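PDB 5M1T: MucR Phosphodiesterase from Pseudomonas aeruginosa, which belongs to the EAL-domain phosphodiesterase family and holds two magnesium ions and a C2E ligand in its EAL domain. Local coordinates for residues L101-L112 and A142-L153. Residues are numbered along the deposited sequence; the frame is centred on the assembly and turned at random.
Sequences LDEACRQMRLWL and ALLRHSLEPSHL
The imidazole of His146 lies flat against helix 93-113: backbone N of Arg106 sits over the ring centre, 3.8 Å above its plane, and CG of Arg145 covers the rim of the opposite face. At the ring edge, OD1 of Asp102 accepts a hydrogen bond from NE2 of His146 at 2.6 Å, nearly in the ring plane and almost straight (173°). OD1 of Asp102 also accepts NH1 of Arg145 at 2.8 Å, a salt bridge, the two donors arriving from opposite faces of the carboxylate. With chi1 at -65°, CG of His146 stands anti to its carbonyl carbon, which lays the ring across the helix backbone. The second imidazole, His152, carries CD2 of Leu112 over one face in a CH-pi contact, 3.8 Å from the ring centroid, with OG of Ser151 beyond the other face; ND1 of His152 is hydrogen-bonded to OD1 of Asn120. Around the Arg109 guanidinium, CD1 of Leu112 covers one face towards the rim, while NH1 of Arg109 gives bent hydrogen bonds to O of Ser147 at 2.7 Å and OE1 of Glu149 at 3.0 Å, the latter a salt bridge. Ser147 is the C-prime residue of the Schellman motif ending helix 135-145, and NH2 of Arg109 also pairs with Asp113. Between these polar ends, CD2 of Leu148 packs on SG of Cys105 at 3.8 Å and CD1 on CG of Met108, while CG of Leu101 meets CB of Ala142. Helix 93-113 thus packs on the end of helix 135-145 and the loop after it, an apolar seam flanked by two salt bridges. The two donors on Asp102 would probably stabilise its negative charge, and Arg109 ties helix 93-113 to the turn leading into strand 153-158.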
# COMPACT_ATOMS: atom_id res chain seq x y z
N LEU A 101 16.70 2.47 0.24
CA LEU A 101 16.80 1.20 -0.47
C LEU A 101 17.98 1.17 -1.45
O LEU A 101 18.72 0.20 -1.49
CB LEU A 101 15.49 0.95 -1.22
CG LEU A 101 15.32 -0.39 -1.96
CD1 LEU A 101 15.52 -1.60 -1.07
CD2 LEU A 101 13.92 -0.38 -2.54
N ASP A 102 18.13 2.24 -2.24
CA ASP A 102 19.26 2.38 -3.17
C ASP A 102 20.63 2.25 -2.48
O ASP A 102 21.43 1.45 -2.87
CB ASP A 102 19.21 3.75 -3.84
CG ASP A 102 20.32 3.93 -4.84
OD1 ASP A 102 20.35 3.17 -5.82
OD2 ASP A 102 21.18 4.82 -4.63
N GLU A 103 20.85 3.06 -1.46
CA GLU A 103 22.10 3.08 -0.70
C GLU A 103 22.37 1.77 0.03
O GLU A 103 23.51 1.36 0.18
CB GLU A 103 22.07 4.24 0.32
CG GLU A 103 23.26 4.30 1.26
CD GLU A 103 24.55 4.79 0.60
OE1 GLU A 103 24.57 5.13 -0.60
OE2 GLU A 103 25.58 4.81 1.31
N ALA A 104 21.32 1.13 0.53
CA ALA A 104 21.47 -0.15 1.20
C ALA A 104 21.89 -1.21 0.18
O ALA A 104 22.72 -2.08 0.45
CB ALA A 104 20.16 -0.55 1.86
N CYS A 105 21.27 -1.18 -0.98
CA CYS A 105 21.62 -2.15 -2.01
C CYS A 105 23.02 -1.91 -2.53
O CYS A 105 23.74 -2.85 -2.81
CB CYS A 105 20.59 -2.14 -3.16
SG CYS A 105 19.01 -2.91 -2.71
N ARG A 106 23.41 -0.65 -2.64
CA ARG A 106 24.75 -0.28 -3.10
C ARG A 106 25.77 -0.83 -2.13
O ARG A 106 26.77 -1.46 -2.52
CB ARG A 106 24.89 1.23 -3.18
CG ARG A 106 26.13 1.69 -3.96
CD ARG A 106 26.33 3.20 -3.94
NE ARG A 106 26.51 3.73 -2.59
CZ ARG A 106 27.65 3.68 -1.89
NH1 ARG A 106 28.76 3.16 -2.40
NH2 ARG A 106 27.69 4.17 -0.64
N GLN A 107 25.50 -0.59 -0.85
CA GLN A 107 26.38 -1.04 0.20
C GLN A 107 26.53 -2.56 0.27
O GLN A 107 27.64 -3.07 0.44
CB GLN A 107 25.92 -0.51 1.54
CG GLN A 107 26.95 -0.65 2.62
CD GLN A 107 28.24 0.11 2.29
OE1 GLN A 107 28.22 1.31 2.01
NE2 GLN A 107 29.35 -0.60 2.32
N MET A 108 25.42 -3.28 0.15
CA MET A 108 25.48 -4.74 0.22
C MET A 108 26.32 -5.29 -0.94
O MET A 108 27.19 -6.15 -0.74
CB MET A 108 24.07 -5.33 0.23
CG MET A 108 24.00 -6.84 0.53
SD MET A 108 24.84 -7.45 2.03
CE MET A 108 24.08 -6.46 3.24
N ARG A 109 26.06 -4.78 -2.16
CA ARG A 109 26.86 -5.12 -3.32
C ARG A 109 28.35 -4.94 -3.03
O ARG A 109 29.13 -5.85 -3.25
CB ARG A 109 26.43 -4.29 -4.51
CG ARG A 109 27.09 -4.62 -5.84
CD ARG A 109 26.66 -5.96 -6.42
NE ARG A 109 27.60 -7.03 -6.09
CZ ARG A 109 27.30 -8.33 -6.01
NH1 ARG A 109 26.05 -8.75 -6.20
NH2 ARG A 109 28.25 -9.22 -5.71
N LEU A 110 28.73 -3.76 -2.56
CA LEU A 110 30.12 -3.45 -2.22
C LEU A 110 30.72 -4.47 -1.23
O LEU A 110 31.82 -5.03 -1.43
CB LEU A 110 30.17 -2.02 -1.66
CG LEU A 110 31.51 -1.36 -1.36
CD1 LEU A 110 32.46 -1.48 -2.54
CD2 LEU A 110 31.35 0.13 -1.09
N TRP A 111 29.97 -4.75 -0.17
CA TRP A 111 30.37 -5.76 0.79
C TRP A 111 30.50 -7.14 0.21
O TRP A 111 31.43 -7.85 0.58
CB TRP A 111 29.36 -5.83 1.94
CG TRP A 111 29.48 -4.69 2.90
CD1 TRP A 111 30.60 -3.97 3.18
CD2 TRP A 111 28.43 -4.15 3.73
NE1 TRP A 111 30.32 -3.02 4.13
CE2 TRP A 111 29.00 -3.10 4.48
CE3 TRP A 111 27.07 -4.45 3.90
CZ2 TRP A 111 28.27 -2.35 5.40
CZ3 TRP A 111 26.34 -3.71 4.81
CH2 TRP A 111 26.94 -2.67 5.55
N LEU A 112 29.55 -7.55 -0.63
CA LEU A 112 29.65 -8.87 -1.27
C LEU A 112 30.92 -8.95 -2.14
O LEU A 112 31.62 -9.97 -2.16
CB LEU A 112 28.42 -9.16 -2.12
CG LEU A 112 27.13 -9.53 -1.40
CD1 LEU A 112 25.97 -9.48 -2.38
CD2 LEU A 112 27.22 -10.90 -0.79
N ALA A 142 15.74 -1.62 -7.71
CA ALA A 142 16.94 -1.35 -6.89
C ALA A 142 17.94 -2.51 -6.89
O ALA A 142 19.14 -2.29 -6.86
CB ALA A 142 16.55 -1.01 -5.46
N LEU A 143 17.43 -3.74 -6.86
CA LEU A 143 18.27 -4.94 -6.93
C LEU A 143 18.95 -5.03 -8.30
O LEU A 143 20.13 -5.30 -8.37
CB LEU A 143 17.43 -6.20 -6.71
CG LEU A 143 16.78 -6.31 -5.32
CD1 LEU A 143 15.68 -7.36 -5.35
CD2 LEU A 143 17.81 -6.56 -4.24
N LEU A 144 18.20 -4.78 -9.38
CA LEU A 144 18.75 -4.79 -10.73
C LEU A 144 19.83 -3.68 -10.92
O LEU A 144 20.93 -3.95 -11.38
CB LEU A 144 17.61 -4.65 -11.74
CG LEU A 144 18.00 -4.71 -13.22
CD1 LEU A 144 18.37 -6.15 -13.62
CD2 LEU A 144 16.85 -4.15 -14.07
N ARG A 145 19.51 -2.46 -10.51
CA ARG A 145 20.46 -1.32 -10.56
C ARG A 145 21.84 -1.62 -9.96
O ARG A 145 22.86 -1.16 -10.46
CB ARG A 145 19.84 -0.12 -9.83
CG ARG A 145 20.46 1.24 -10.14
CD ARG A 145 19.85 2.34 -9.23
NE ARG A 145 18.39 2.33 -9.29
CZ ARG A 145 17.53 2.33 -8.27
NH1 ARG A 145 17.89 2.35 -6.97
NH2 ARG A 145 16.25 2.29 -8.56
N HIS A 146 21.87 -2.37 -8.86
CA HIS A 146 23.11 -2.67 -8.14
C HIS A 146 23.55 -4.12 -8.30
O HIS A 146 24.38 -4.58 -7.55
CB HIS A 146 22.92 -2.33 -6.66
CG HIS A 146 22.71 -0.87 -6.42
ND1 HIS A 146 23.73 0.05 -6.47
CD2 HIS A 146 21.57 -0.16 -6.21
CE1 HIS A 146 23.25 1.26 -6.28
NE2 HIS A 146 21.94 1.16 -6.10
N SER A 147 22.96 -4.83 -9.27
CA SER A 147 23.26 -6.25 -9.52
C SER A 147 23.32 -7.07 -8.22
O SER A 147 24.30 -7.80 -7.96
CB SER A 147 24.59 -6.37 -10.27
OG SER A 147 24.64 -5.44 -11.30
N LEU A 148 22.27 -6.96 -7.43
CA LEU A 148 22.26 -7.57 -6.10
C LEU A 148 21.29 -8.74 -6.05
O LEU A 148 20.10 -8.58 -6.33
CB LEU A 148 21.88 -6.52 -5.05
CG LEU A 148 21.87 -7.06 -3.60
CD1 LEU A 148 23.23 -7.54 -3.11
CD2 LEU A 148 21.30 -6.00 -2.69
N GLU A 149 21.79 -9.91 -5.71
CA GLU A 149 20.93 -11.08 -5.58
C GLU A 149 19.87 -10.82 -4.53
O GLU A 149 20.18 -10.32 -3.45
CB GLU A 149 21.76 -12.31 -5.19
CG GLU A 149 22.88 -12.60 -6.17
CD GLU A 149 24.18 -11.89 -5.78
OE1 GLU A 149 24.15 -10.81 -5.16
OE2 GLU A 149 25.26 -12.46 -6.07
N PRO A 150 18.61 -11.16 -4.83
CA PRO A 150 17.51 -10.78 -3.96
C PRO A 150 17.58 -11.42 -2.58
O PRO A 150 17.07 -10.85 -1.65
CB PRO A 150 16.28 -11.27 -4.71
CG PRO A 150 16.70 -11.29 -6.15
CD PRO A 150 18.10 -11.85 -6.03
N SER A 151 18.25 -12.56 -2.45
CA SER A 151 18.40 -13.24 -1.17
C SER A 151 19.26 -12.45 -0.18
O SER A 151 19.24 -12.76 1.01
CB SER A 151 18.98 -14.65 -1.35
OG SER A 151 20.20 -14.61 -2.09
N HIS A 152 20.00 -11.43 -0.64
CA HIS A 152 20.82 -10.64 0.28
C HIS A 152 20.12 -9.40 0.84
O HIS A 152 20.72 -8.61 1.58
CB HIS A 152 22.12 -10.26 -0.40
CG HIS A 152 23.06 -11.42 -0.54
ND1 HIS A 152 23.53 -12.13 0.55
CD2 HIS A 152 23.59 -12.02 -1.63
CE1 HIS A 152 24.31 -13.11 0.14
NE2 HIS A 152 24.36 -13.06 -1.18
N LEU A 153 18.84 -9.25 0.51
CA LEU A 153 18.02 -8.17 1.00
C LEU A 153 16.90 -8.72 1.88
O LEU A 153 16.24 -9.70 1.53
CB LEU A 153 17.41 -7.42 -0.16
CG LEU A 153 16.40 -6.33 0.22
CD1 LEU A 153 17.07 -5.15 0.92
CD2 LEU A 153 15.68 -5.86 -1.02